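Local coordinates for protein isomaltodextranase (Arthrobacter globiformis, PDB 5AWO) that hydrolyses alpha-1,6-glucosidic linkages in dextran-type polysaccharides, removing successive isomaltose units from the non-reducing chain ends, at residues A[39-44]-A[57-62]; A[71-76]-A[363-368]; A[79-84]-A[197-202]; A[333-338]-A[394-399]. All coordinates share one frame; numbering follows the deposited sequence.

Contact 1. Residues A[39-44]-A[57-62]; sequences RYWNIY and NEWKVN
Trp41 and Trp59 both hold CG anti to the backbone N (chi1 177° and 166°), and these torsions carry their six-membered rings into the space between strand and helix. Trp59 CE3 comes to the edge of the Trp41 ring, near its plane and 4.0 Å from Trp41 CZ3, and the two side chains run obliquely past each other. Ile43 joins from the turn after the strand: its methyl CG2 sits at the edge of the Trp59 ring, 3.6 Å from Trp59 CE3. Strand 39-42 is the first strand of the TIM barrel, and helix 56-68 packs on the outside of its wall. On that helix, Asn62 lies about one turn beyond Trp59. Asn62 CB is 3.4 Å from Trp41 CH2, and Asn62 CG is 3.4 Å from Trp41 CZ2. The amide plane is turned 26° from the indole plane. Trp41 NE1 is hydrogen-bonded to Asp347 O, outside the two segments. A leucine in place of Trp41 would probably leave Asp347 O without its mate and open a gap beside Trp59 and Asn62. Trp59 also meets the ring of Trp103 and touches Ala78 of strand 77-79.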
# COMPACT_ATOMS: atom_id res chain seq x y z
N ARG A 39 -3.15 11.04 -1.20
CA ARG A 39 -4.42 11.63 -1.52
C ARG A 39 -4.33 12.16 -2.92
O ARG A 39 -3.45 12.96 -3.23
CB ARG A 39 -4.74 12.78 -0.56
CG ARG A 39 -4.82 12.34 0.87
CD ARG A 39 -5.12 13.48 1.84
NE ARG A 39 -4.79 13.07 3.20
CZ ARG A 39 -4.80 13.86 4.28
NH1 ARG A 39 -5.19 15.13 4.22
NH2 ARG A 39 -4.41 13.34 5.43
N TYR A 40 -5.28 11.80 -3.77
CA TYR A 40 -5.29 12.27 -5.14
C TYR A 40 -6.65 12.25 -5.79
O TYR A 40 -7.61 11.71 -5.19
CB TYR A 40 -4.24 11.56 -6.00
CG TYR A 40 -4.44 10.09 -6.38
CD1 TYR A 40 -4.13 9.07 -5.48
CD2 TYR A 40 -4.86 9.73 -7.64
CE1 TYR A 40 -4.22 7.73 -5.88
CE2 TYR A 40 -4.96 8.41 -8.02
CZ TYR A 40 -4.63 7.42 -7.14
OH TYR A 40 -4.72 6.09 -7.54
N TRP A 41 -6.74 12.84 -6.97
CA TRP A 41 -7.89 12.74 -7.84
C TRP A 41 -7.49 12.10 -9.13
O TRP A 41 -6.34 12.27 -9.60
CB TRP A 41 -8.44 14.13 -8.16
CG TRP A 41 -9.59 14.17 -9.11
CD1 TRP A 41 -10.91 13.99 -8.80
CD2 TRP A 41 -9.54 14.41 -10.51
NE1 TRP A 41 -11.67 14.07 -9.93
CE2 TRP A 41 -10.86 14.35 -11.00
CE3 TRP A 41 -8.48 14.67 -11.41
CZ2 TRP A 41 -11.16 14.53 -12.34
CZ3 TRP A 41 -8.80 14.87 -12.75
CH2 TRP A 41 -10.13 14.82 -13.19
N ASN A 42 -8.39 11.32 -9.70
CA ASN A 42 -8.15 10.63 -10.95
C ASN A 42 -9.29 10.84 -11.93
O ASN A 42 -10.44 10.94 -11.53
CB ASN A 42 -7.93 9.13 -10.67
CG ASN A 42 -7.52 8.33 -11.91
OD1 ASN A 42 -8.33 8.02 -12.76
ND2 ASN A 42 -6.23 7.94 -11.98
N ILE A 43 -8.97 10.89 -13.22
CA ILE A 43 -9.91 11.15 -14.29
C ILE A 43 -10.91 10.01 -14.55
O ILE A 43 -11.75 10.14 -15.42
CB ILE A 43 -9.19 11.46 -15.65
CG1 ILE A 43 -8.48 10.21 -16.21
CG2 ILE A 43 -8.23 12.63 -15.50
CD1 ILE A 43 -8.06 10.31 -17.65
N TYR A 44 -10.82 8.91 -13.81
CA TYR A 44 -11.65 7.72 -14.11
C TYR A 44 -13.15 8.01 -14.05
O TYR A 44 -13.90 7.42 -14.80
CB TYR A 44 -11.30 6.64 -13.11
CG TYR A 44 -11.91 5.28 -13.32
CD1 TYR A 44 -11.27 4.33 -14.12
CD2 TYR A 44 -13.11 4.89 -12.66
CE1 TYR A 44 -11.79 3.06 -14.29
CE2 TYR A 44 -13.61 3.62 -12.81
CZ TYR A 44 -12.96 2.71 -13.60
OH TYR A 44 -13.47 1.44 -13.72
N ASN A 57 -10.12 20.37 -21.84
CA ASN A 57 -10.87 21.35 -21.05
C ASN A 57 -11.55 20.76 -19.82
O ASN A 57 -11.64 21.43 -18.78
CB ASN A 57 -11.94 22.08 -21.86
CG ASN A 57 -12.48 23.29 -21.10
OD1 ASN A 57 -11.71 24.17 -20.72
ND2 ASN A 57 -13.77 23.29 -20.78
N GLU A 58 -11.98 19.50 -19.92
CA GLU A 58 -12.55 18.82 -18.75
C GLU A 58 -11.49 18.55 -17.69
O GLU A 58 -11.74 18.72 -16.50
CB GLU A 58 -13.24 17.54 -19.18
CG GLU A 58 -14.57 17.86 -19.84
CD GLU A 58 -15.52 18.50 -18.85
OE1 GLU A 58 -16.12 17.77 -18.07
OE2 GLU A 58 -15.62 19.74 -18.82
N TRP A 59 -10.29 18.19 -18.12
CA TRP A 59 -9.15 18.09 -17.22
C TRP A 59 -8.88 19.42 -16.50
O TRP A 59 -8.71 19.46 -15.29
CB TRP A 59 -7.95 17.63 -18.04
CG TRP A 59 -6.57 17.73 -17.47
CD1 TRP A 59 -5.60 18.63 -17.84
CD2 TRP A 59 -5.93 16.85 -16.52
NE1 TRP A 59 -4.44 18.38 -17.18
CE2 TRP A 59 -4.60 17.27 -16.38
CE3 TRP A 59 -6.36 15.73 -15.80
CZ2 TRP A 59 -3.70 16.66 -15.49
CZ3 TRP A 59 -5.46 15.11 -14.95
CH2 TRP A 59 -4.16 15.56 -14.79
N LYS A 60 -8.88 20.52 -17.27
CA LYS A 60 -8.63 21.84 -16.69
C LYS A 60 -9.71 22.22 -15.66
O LYS A 60 -9.39 22.66 -14.56
CB LYS A 60 -8.57 22.92 -17.79
CG LYS A 60 -8.20 24.30 -17.27
CD LYS A 60 -8.24 25.33 -18.38
CE LYS A 60 -7.81 26.71 -17.89
NZ LYS A 60 -8.69 27.24 -16.82
N VAL A 61 -10.97 22.04 -16.02
CA VAL A 61 -12.06 22.45 -15.13
C VAL A 61 -12.04 21.61 -13.85
O VAL A 61 -12.20 22.13 -12.75
CB VAL A 61 -13.42 22.45 -15.85
CG1 VAL A 61 -14.55 22.82 -14.91
CG2 VAL A 61 -13.41 23.49 -16.99
N ASN A 62 -11.76 20.32 -13.98
CA ASN A 62 -11.58 19.50 -12.77
C ASN A 62 -10.42 19.97 -11.90
O ASN A 62 -10.55 20.06 -10.67
CB ASN A 62 -11.40 18.02 -13.11
CG ASN A 62 -12.72 17.34 -13.45
OD1 ASN A 62 -13.02 17.03 -14.61
ND2 ASN A 62 -13.53 17.16 -12.44

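Contact 2. Residues A[71-76]-A[363-368]; sequences ADFGYD and EVLQLN
Leu365 points its CB from helix 362-370 toward Phe73 and Tyr75, which lie in the loop ahead of strand 77-79. CB and CG themselves stand back from that loop, and the two methyls do the touching. CG lies anti to the carbonyl carbon (chi1 -69°), and the branch beyond it spreads CD1 and CD2 to separate partners. CD1 goes to Phe73. Leu365 CD1 is 4.1 Å from Phe73 CB, at the root of the aromatic side chain. The backbone is just as near, with Leu365 CD1 3.9 Å from Phe73 O. The side chains of Phe73 and Leu365 cross at about a right angle. That same carbonyl, Phe73 O, accepts a hydrogen bond from Arg39 NH1. The contact belongs to the underside of the TIM barrel, where loops lead into the N-terminal ends of the strands. Here a helix that follows the last barrel strand, 343-345, packs on a loop that precedes the second. CD2 goes to the far end of Tyr75, with Leu365 CD2 3.5 Å from Tyr75 OH. The hydroxyl has its polar partner in Tyr359 O. Tyr75 is the centre of an inverse gamma turn, closed by a weak bond from Asp76 N to Gly74 O (2.9 Å). Met333 of helix 326-339 and Leu343 touch both Tyr75 and Leu365.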
# COMPACT_ATOMS: atom_id res chain seq x y z
N ALA A 71 -7.67 20.47 -2.80
CA ALA A 71 -6.23 20.60 -2.61
C ALA A 71 -5.89 21.07 -1.21
O ALA A 71 -4.91 20.63 -0.63
CB ALA A 71 -5.62 21.55 -3.65
N ASP A 72 -6.76 21.90 -0.62
CA ASP A 72 -6.52 22.38 0.74
C ASP A 72 -6.67 21.28 1.80
O ASP A 72 -6.17 21.43 2.92
CB ASP A 72 -7.42 23.57 1.08
CG ASP A 72 -7.10 24.78 0.23
OD1 ASP A 72 -5.90 25.08 0.08
OD2 ASP A 72 -8.04 25.39 -0.32
N PHE A 73 -7.33 20.17 1.44
CA PHE A 73 -7.45 18.99 2.29
C PHE A 73 -6.44 17.91 1.91
O PHE A 73 -6.54 16.79 2.36
CB PHE A 73 -8.86 18.45 2.20
CG PHE A 73 -9.87 19.36 2.82
CD1 PHE A 73 -10.10 19.30 4.18
CD2 PHE A 73 -10.54 20.30 2.07
CE1 PHE A 73 -10.99 20.17 4.77
CE2 PHE A 73 -11.45 21.16 2.66
CZ PHE A 73 -11.67 21.08 4.01
N GLY A 74 -5.45 18.27 1.12
CA GLY A 74 -4.34 17.38 0.83
C GLY A 74 -4.48 16.60 -0.46
O GLY A 74 -3.56 15.88 -0.84
N TYR A 75 -5.61 16.74 -1.17
CA TYR A 75 -5.79 16.02 -2.43
C TYR A 75 -5.13 16.88 -3.50
O TYR A 75 -5.80 17.57 -4.26
CB TYR A 75 -7.27 15.77 -2.74
CG TYR A 75 -7.99 14.93 -1.71
CD1 TYR A 75 -8.58 15.50 -0.61
CD2 TYR A 75 -8.11 13.55 -1.87
CE1 TYR A 75 -9.25 14.74 0.32
CE2 TYR A 75 -8.77 12.77 -0.93
CZ TYR A 75 -9.36 13.38 0.14
OH TYR A 75 -10.03 12.60 1.03
N ASP A 76 -3.80 16.82 -3.55
CA ASP A 76 -3.07 17.80 -4.37
C ASP A 76 -2.36 17.20 -5.54
O ASP A 76 -1.59 17.88 -6.19
CB ASP A 76 -2.11 18.63 -3.52
CG ASP A 76 -1.15 17.82 -2.76
OD1 ASP A 76 -0.96 16.64 -3.09
OD2 ASP A 76 -0.57 18.35 -1.77
N GLU A 363 -10.72 14.90 10.94
CA GLU A 363 -10.31 13.90 11.91
C GLU A 363 -10.05 12.54 11.26
O GLU A 363 -9.14 11.82 11.64
CB GLU A 363 -11.33 13.75 13.04
CG GLU A 363 -11.59 15.06 13.77
CD GLU A 363 -12.12 14.80 15.16
OE1 GLU A 363 -11.39 14.24 15.98
OE2 GLU A 363 -13.29 15.16 15.42
N VAL A 364 -10.87 12.17 10.28
CA VAL A 364 -10.67 10.95 9.51
C VAL A 364 -9.40 11.09 8.68
O VAL A 364 -8.55 10.20 8.68
CB VAL A 364 -11.92 10.63 8.66
CG1 VAL A 364 -11.64 9.48 7.71
CG2 VAL A 364 -13.11 10.28 9.56
N LEU A 365 -9.23 12.24 8.04
CA LEU A 365 -7.99 12.50 7.28
C LEU A 365 -6.76 12.42 8.18
O LEU A 365 -5.69 11.97 7.73
CB LEU A 365 -8.02 13.82 6.54
CG LEU A 365 -9.01 13.88 5.36
CD1 LEU A 365 -9.11 15.31 4.83
CD2 LEU A 365 -8.63 12.89 4.26
N GLN A 366 -6.89 12.88 9.42
CA GLN A 366 -5.73 12.90 10.30
C GLN A 366 -5.18 11.50 10.48
O GLN A 366 -3.97 11.34 10.62
CB GLN A 366 -6.07 13.55 11.63
CG GLN A 366 -4.84 13.90 12.45
CD GLN A 366 -4.04 15.01 11.81
OE1 GLN A 366 -4.59 16.03 11.43
NE2 GLN A 366 -2.72 14.80 11.66
N LEU A 367 -6.03 10.47 10.47
CA LEU A 367 -5.54 9.09 10.55
C LEU A 367 -4.60 8.76 9.37
O LEU A 367 -3.53 8.18 9.53
CB LEU A 367 -6.69 8.08 10.58
CG LEU A 367 -7.54 8.05 11.84
CD1 LEU A 367 -8.76 7.15 11.66
CD2 LEU A 367 -6.76 7.59 13.06
N ASN A 368 -5.02 9.18 8.19
CA ASN A 368 -4.17 9.04 7.00
C ASN A 368 -2.88 9.84 7.09
O ASN A 368 -1.80 9.31 6.82
CB ASN A 368 -4.97 9.34 5.72
CG ASN A 368 -4.07 9.59 4.52
OD1 ASN A 368 -3.56 10.68 4.36
ND2 ASN A 368 -3.88 8.59 3.66

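Contact 3. Residues A[79-84]-A[197-202]; sequences CTDGWI and YLRIDF. With ACT (acetate ion), chain C.
Tyr197 opens the contact by turning the edge of its ring to Cys79. The Cys79 sulfur lies almost in the ring plane, with SG 3.9 Å from Tyr197 CD2, a sulfur-aromatic contact at the edge. SG is anti to the backbone N of Cys79 (chi1 -170°), which sets it beside the tyrosine ring. Tyr197 OH is hydrogen-bonded to Tyr40 OH. Two residues on, Arg199 runs out in an extended chain, and Arg199 NE comes to 4.5 Å from Asp81 OD1, which lies at the edge of the guanidinium. The charges stay beyond salt-bridge distance. A water closes the gap: it donates to Asp81 OD1 at 2.7 Å and accepts from Arg199 NE at 2.7 Å. The other oxygen of Asp81 takes a nearly straight bond from Gly82 N (Gly82 N to Asp81 OD2 3.0 Å, 164°), which arrives from above the carboxylate plane. The direct salt bridges of Arg199 go to Asp314 and Asp316. Strands 77-79 and 197-200 are not neighbours in the TIM barrel. Strand 120-124 lies between them, so these side chains meet inside the barrel. Asp201 follows directly after the C-terminal end of strand 197-200. It is probably the catalytic nucleophile, and its OD2 is hydrogen-bonded to Tyr124 OH. Phe202 then lies against an acetate, probably from the crystallisation liquor. Phe202 CE2 is 3.6 Å from the acetate CH3, while Ile84 N donates to the acetate OXT at 2.8 Å.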
# COMPACT_ATOMS: atom_id res chain seq x y z
N CYS A 79 -4.34 13.11 -11.26
CA CYS A 79 -3.76 11.94 -11.93
C CYS A 79 -4.53 11.54 -13.16
O CYS A 79 -5.77 11.42 -13.13
CB CYS A 79 -3.73 10.77 -10.96
SG CYS A 79 -2.80 9.29 -11.48
N THR A 80 -3.84 11.34 -14.27
CA THR A 80 -4.45 10.80 -15.46
C THR A 80 -4.73 9.30 -15.29
O THR A 80 -4.44 8.69 -14.27
CB THR A 80 -3.58 11.09 -16.70
OG1 THR A 80 -2.34 10.40 -16.59
CG2 THR A 80 -3.31 12.58 -16.85
N ASP A 81 -5.34 8.74 -16.33
CA ASP A 81 -5.68 7.33 -16.34
C ASP A 81 -5.51 6.75 -17.75
O ASP A 81 -4.63 7.21 -18.50
CB ASP A 81 -7.08 7.09 -15.73
CG ASP A 81 -7.21 5.70 -15.14
OD1 ASP A 81 -6.52 5.39 -14.14
OD2 ASP A 81 -7.99 4.92 -15.75
N GLY A 82 -6.25 5.70 -18.10
CA GLY A 82 -6.12 5.03 -19.35
C GLY A 82 -6.78 5.74 -20.51
O GLY A 82 -6.84 6.97 -20.52
N TRP A 83 -7.23 4.97 -21.49
CA TRP A 83 -7.72 5.48 -22.75
C TRP A 83 -6.58 6.28 -23.41
O TRP A 83 -6.80 7.40 -23.86
CB TRP A 83 -9.00 6.31 -22.59
CG TRP A 83 -10.12 5.44 -22.13
CD1 TRP A 83 -11.05 4.82 -22.91
CD2 TRP A 83 -10.42 5.07 -20.78
NE1 TRP A 83 -11.92 4.08 -22.14
CE2 TRP A 83 -11.55 4.21 -20.83
CE3 TRP A 83 -9.85 5.35 -19.54
CZ2 TRP A 83 -12.10 3.63 -19.69
CZ3 TRP A 83 -10.42 4.77 -18.38
CH2 TRP A 83 -11.53 3.93 -18.48
N ILE A 84 -5.39 5.68 -23.43
CA ILE A 84 -4.17 6.31 -23.96
C ILE A 84 -3.69 5.81 -25.31
O ILE A 84 -2.61 6.23 -25.78
CB ILE A 84 -3.01 6.40 -22.92
CG1 ILE A 84 -2.68 5.06 -22.24
CG2 ILE A 84 -3.34 7.45 -21.87
CD1 ILE A 84 -2.28 3.94 -23.17
N TYR A 197 3.96 10.32 -8.62
CA TYR A 197 3.11 9.15 -8.59
C TYR A 197 2.96 8.62 -10.02
O TYR A 197 2.39 9.29 -10.89
CB TYR A 197 1.75 9.56 -8.05
CG TYR A 197 0.76 8.43 -7.79
CD1 TYR A 197 0.96 7.55 -6.74
CD2 TYR A 197 -0.36 8.29 -8.58
CE1 TYR A 197 0.04 6.55 -6.46
CE2 TYR A 197 -1.29 7.28 -8.30
CZ TYR A 197 -1.08 6.44 -7.25
OH TYR A 197 -2.00 5.44 -6.96
N LEU A 198 3.47 7.41 -10.25
CA LEU A 198 3.36 6.74 -11.55
C LEU A 198 2.51 5.47 -11.40
O LEU A 198 2.84 4.59 -10.61
CB LEU A 198 4.75 6.43 -12.10
CG LEU A 198 4.76 5.76 -13.47
CD1 LEU A 198 4.21 6.68 -14.52
CD2 LEU A 198 6.16 5.27 -13.84
N ARG A 199 1.42 5.42 -12.16
CA ARG A 199 0.41 4.35 -12.05
C ARG A 199 0.51 3.43 -13.25
O ARG A 199 0.20 3.83 -14.37
CB ARG A 199 -0.99 4.96 -11.90
CG ARG A 199 -2.07 3.96 -11.55
CD ARG A 199 -3.30 4.65 -10.99
NE ARG A 199 -4.38 3.75 -10.58
CZ ARG A 199 -4.47 3.18 -9.40
NH1 ARG A 199 -3.50 3.30 -8.50
NH2 ARG A 199 -5.54 2.44 -9.15
N ILE A 200 0.96 2.20 -12.98
CA ILE A 200 1.41 1.28 -14.02
C ILE A 200 0.42 0.11 -14.08
O ILE A 200 0.42 -0.75 -13.19
CB ILE A 200 2.80 0.74 -13.69
CG1 ILE A 200 3.78 1.91 -13.51
CG2 ILE A 200 3.23 -0.23 -14.77
CD1 ILE A 200 5.18 1.47 -13.15
N ASP A 201 -0.38 0.06 -15.16
CA ASP A 201 -1.50 -0.88 -15.26
C ASP A 201 -1.21 -1.99 -16.28
O ASP A 201 -0.20 -1.95 -16.99
CB ASP A 201 -2.73 -0.06 -15.70
CG ASP A 201 -4.10 -0.74 -15.51
OD1 ASP A 201 -4.18 -1.87 -15.00
OD2 ASP A 201 -5.09 -0.06 -15.91
N PHE A 202 -2.09 -3.00 -16.31
CA PHE A 202 -2.02 -4.11 -17.27
C PHE A 202 -0.76 -4.96 -17.10
O PHE A 202 -0.32 -5.65 -18.03
CB PHE A 202 -2.21 -3.59 -18.70
CG PHE A 202 -3.63 -3.12 -18.95
CD1 PHE A 202 -4.63 -4.04 -19.19
CD2 PHE A 202 -3.96 -1.80 -18.89
CE1 PHE A 202 -5.93 -3.64 -19.39
CE2 PHE A 202 -5.27 -1.37 -19.08
CZ PHE A 202 -6.26 -2.30 -19.33
C ACT C . -5.40 1.71 -22.73
O ACT C . -5.98 0.93 -23.49
OXT ACT C . -5.49 2.92 -22.91
CH3 ACT C . -4.65 1.17 -21.56
O HOH W 1 -5.79 3.11 -12.85

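Contact 4. Residues A[333-338]-A[394-399]; sequences MNLMVA and ERWAGQ
The backbones come nearest where Ala338 on helix 326-339 meets Trp396 on strand 395-399, with their CA atoms 6.5 Å apart. Both residues point their CB at the other segment, and Ala338 CB rests 4.0 Å from Trp396 CB. A methyl this small is consistent with so close an approach of helix and strand. CG of Trp396 lies anti to its own carbonyl carbon (chi1 -76°), which places the ring beside Leu335, about one turn back from Ala338. Leu335 CD1 stands 4.3 Å above the plane of the Trp396 indole, off toward the rim. The closest ring atom is Trp396 NE1, 4.4 Å from Leu335 CD1. At another part of the indole, Trp396 CE3 approaches Ala338 O to 4.1 Å. Leu335 has CG anti to its backbone N (chi1 180°), and this carries the branch out to the indole. The contact is carried mainly by carbon atoms. The polar end of the indole is satisfied within its own domain, where Trp396 NE1 is hydrogen-bonded to Thr393 O. Strand 395-399 belongs to the C-terminal beta sandwich that follows the catalytic barrel in this glycoside hydrolase family 27 enzyme, so the contact joins the two domains. Phe299 of helix 295-302 touches both Leu335 and Trp396, and Ala408 of strand 405-410, beside strand 395-399 in the sheet, lies against Ala338.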
# COMPACT_ATOMS: atom_id res chain seq x y z
N MET A 333 -15.23 5.51 2.49
CA MET A 333 -14.07 6.29 2.93
C MET A 333 -13.41 5.62 4.12
O MET A 333 -12.18 5.47 4.18
CB MET A 333 -14.52 7.69 3.30
CG MET A 333 -13.42 8.63 3.75
SD MET A 333 -12.27 8.98 2.39
CE MET A 333 -11.15 10.15 3.17
N ASN A 334 -14.20 5.13 5.07
CA ASN A 334 -13.66 4.52 6.27
C ASN A 334 -12.83 3.26 5.96
O ASN A 334 -11.80 2.99 6.62
CB ASN A 334 -14.78 4.15 7.25
CG ASN A 334 -15.40 5.35 7.95
OD1 ASN A 334 -14.82 6.44 7.99
ND2 ASN A 334 -16.60 5.15 8.49
N LEU A 335 -13.24 2.48 4.97
CA LEU A 335 -12.47 1.30 4.60
C LEU A 335 -11.11 1.68 4.02
O LEU A 335 -10.09 1.08 4.37
CB LEU A 335 -13.25 0.45 3.58
CG LEU A 335 -12.53 -0.82 3.10
CD1 LEU A 335 -12.23 -1.81 4.22
CD2 LEU A 335 -13.36 -1.53 2.00
N MET A 336 -11.09 2.66 3.13
CA MET A 336 -9.82 3.08 2.52
C MET A 336 -8.87 3.58 3.60
O MET A 336 -7.68 3.24 3.61
CB MET A 336 -10.03 4.17 1.45
CG MET A 336 -10.98 3.80 0.30
SD MET A 336 -10.46 2.33 -0.60
CE MET A 336 -11.79 2.28 -1.80
N VAL A 337 -9.40 4.40 4.50
CA VAL A 337 -8.56 4.94 5.57
C VAL A 337 -8.09 3.83 6.52
O VAL A 337 -6.90 3.76 6.90
CB VAL A 337 -9.28 6.08 6.33
CG1 VAL A 337 -8.53 6.48 7.60
CG2 VAL A 337 -9.50 7.24 5.41
N ALA A 338 -8.99 2.95 6.93
CA ALA A 338 -8.63 1.86 7.83
C ALA A 338 -7.47 1.04 7.28
O ALA A 338 -6.57 0.61 8.02
CB ALA A 338 -9.82 0.96 8.11
N GLU A 394 -14.61 -7.15 8.75
CA GLU A 394 -15.48 -6.12 9.27
C GLU A 394 -14.96 -5.40 10.52
O GLU A 394 -15.62 -4.52 11.02
CB GLU A 394 -16.85 -6.71 9.55
CG GLU A 394 -17.58 -7.14 8.30
CD GLU A 394 -18.88 -7.79 8.63
OE1 GLU A 394 -18.91 -8.85 9.30
OE2 GLU A 394 -19.94 -7.24 8.21
N ARG A 395 -13.79 -5.79 11.02
CA ARG A 395 -13.20 -5.13 12.18
C ARG A 395 -11.71 -4.92 11.93
O ARG A 395 -10.96 -5.91 11.74
CB ARG A 395 -13.40 -5.97 13.45
CG ARG A 395 -14.87 -6.10 13.81
CD ARG A 395 -15.09 -6.83 15.14
NE ARG A 395 -14.76 -8.24 14.97
CZ ARG A 395 -14.43 -9.08 15.94
NH1 ARG A 395 -14.35 -8.69 17.22
NH2 ARG A 395 -14.19 -10.34 15.63
N TRP A 396 -11.30 -3.66 11.96
CA TRP A 396 -9.94 -3.23 11.57
C TRP A 396 -9.31 -2.38 12.66
O TRP A 396 -10.00 -1.60 13.32
CB TRP A 396 -10.01 -2.39 10.29
CG TRP A 396 -10.23 -3.22 9.07
CD1 TRP A 396 -11.39 -3.84 8.68
CD2 TRP A 396 -9.25 -3.56 8.10
NE1 TRP A 396 -11.17 -4.54 7.52
CE2 TRP A 396 -9.86 -4.40 7.15
CE3 TRP A 396 -7.89 -3.25 7.95
CZ2 TRP A 396 -9.16 -4.92 6.06
CZ3 TRP A 396 -7.20 -3.76 6.88
CH2 TRP A 396 -7.84 -4.60 5.95
N ALA A 397 -8.01 -2.54 12.86
CA ALA A 397 -7.28 -1.64 13.76
C ALA A 397 -5.85 -1.49 13.30
O ALA A 397 -5.27 -2.42 12.74
CB ALA A 397 -7.29 -2.15 15.20
N GLY A 398 -5.31 -0.30 13.52
CA GLY A 398 -3.90 -0.07 13.31
C GLY A 398 -3.40 0.95 14.29
O GLY A 398 -4.15 1.76 14.82
N GLN A 399 -2.07 0.92 14.51
CA GLN A 399 -1.44 1.79 15.48
C GLN A 399 -0.65 2.85 14.81
O GLN A 399 0.05 2.59 13.82
CB GLN A 399 -0.53 0.97 16.38
CG GLN A 399 -0.05 1.73 17.60
CD GLN A 399 0.57 0.81 18.65
OE1 GLN A 399 1.04 -0.31 18.36
NE2 GLN A 399 0.51 1.27 19.90

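Contacts 1 and 3 share the eight-stranded parallel barrel sheet, with centres about 13 Å apart. Contact 1 lies between the first strand and an outer helix, contact 3 inside the barrel, where Asp201 sits. Contact 2 lies on the underside, its centre about 17 Å from that of contact 1, and Arg39 of contact 1 is hydrogen-bonded to Asn368 of contact 2. The centres of contacts 2 and 4 are about 16 Å apart. Met333 and Val337 touch residues of helix 362-370, so the two helices pack side chain to side chain where the barrel meets the beta sandwich. Along the chain contact 1 closes first, contact 3 is nested within contact 2, and contacts 2 and 4 cross. Together they run from the catalytic centre to the domain interface.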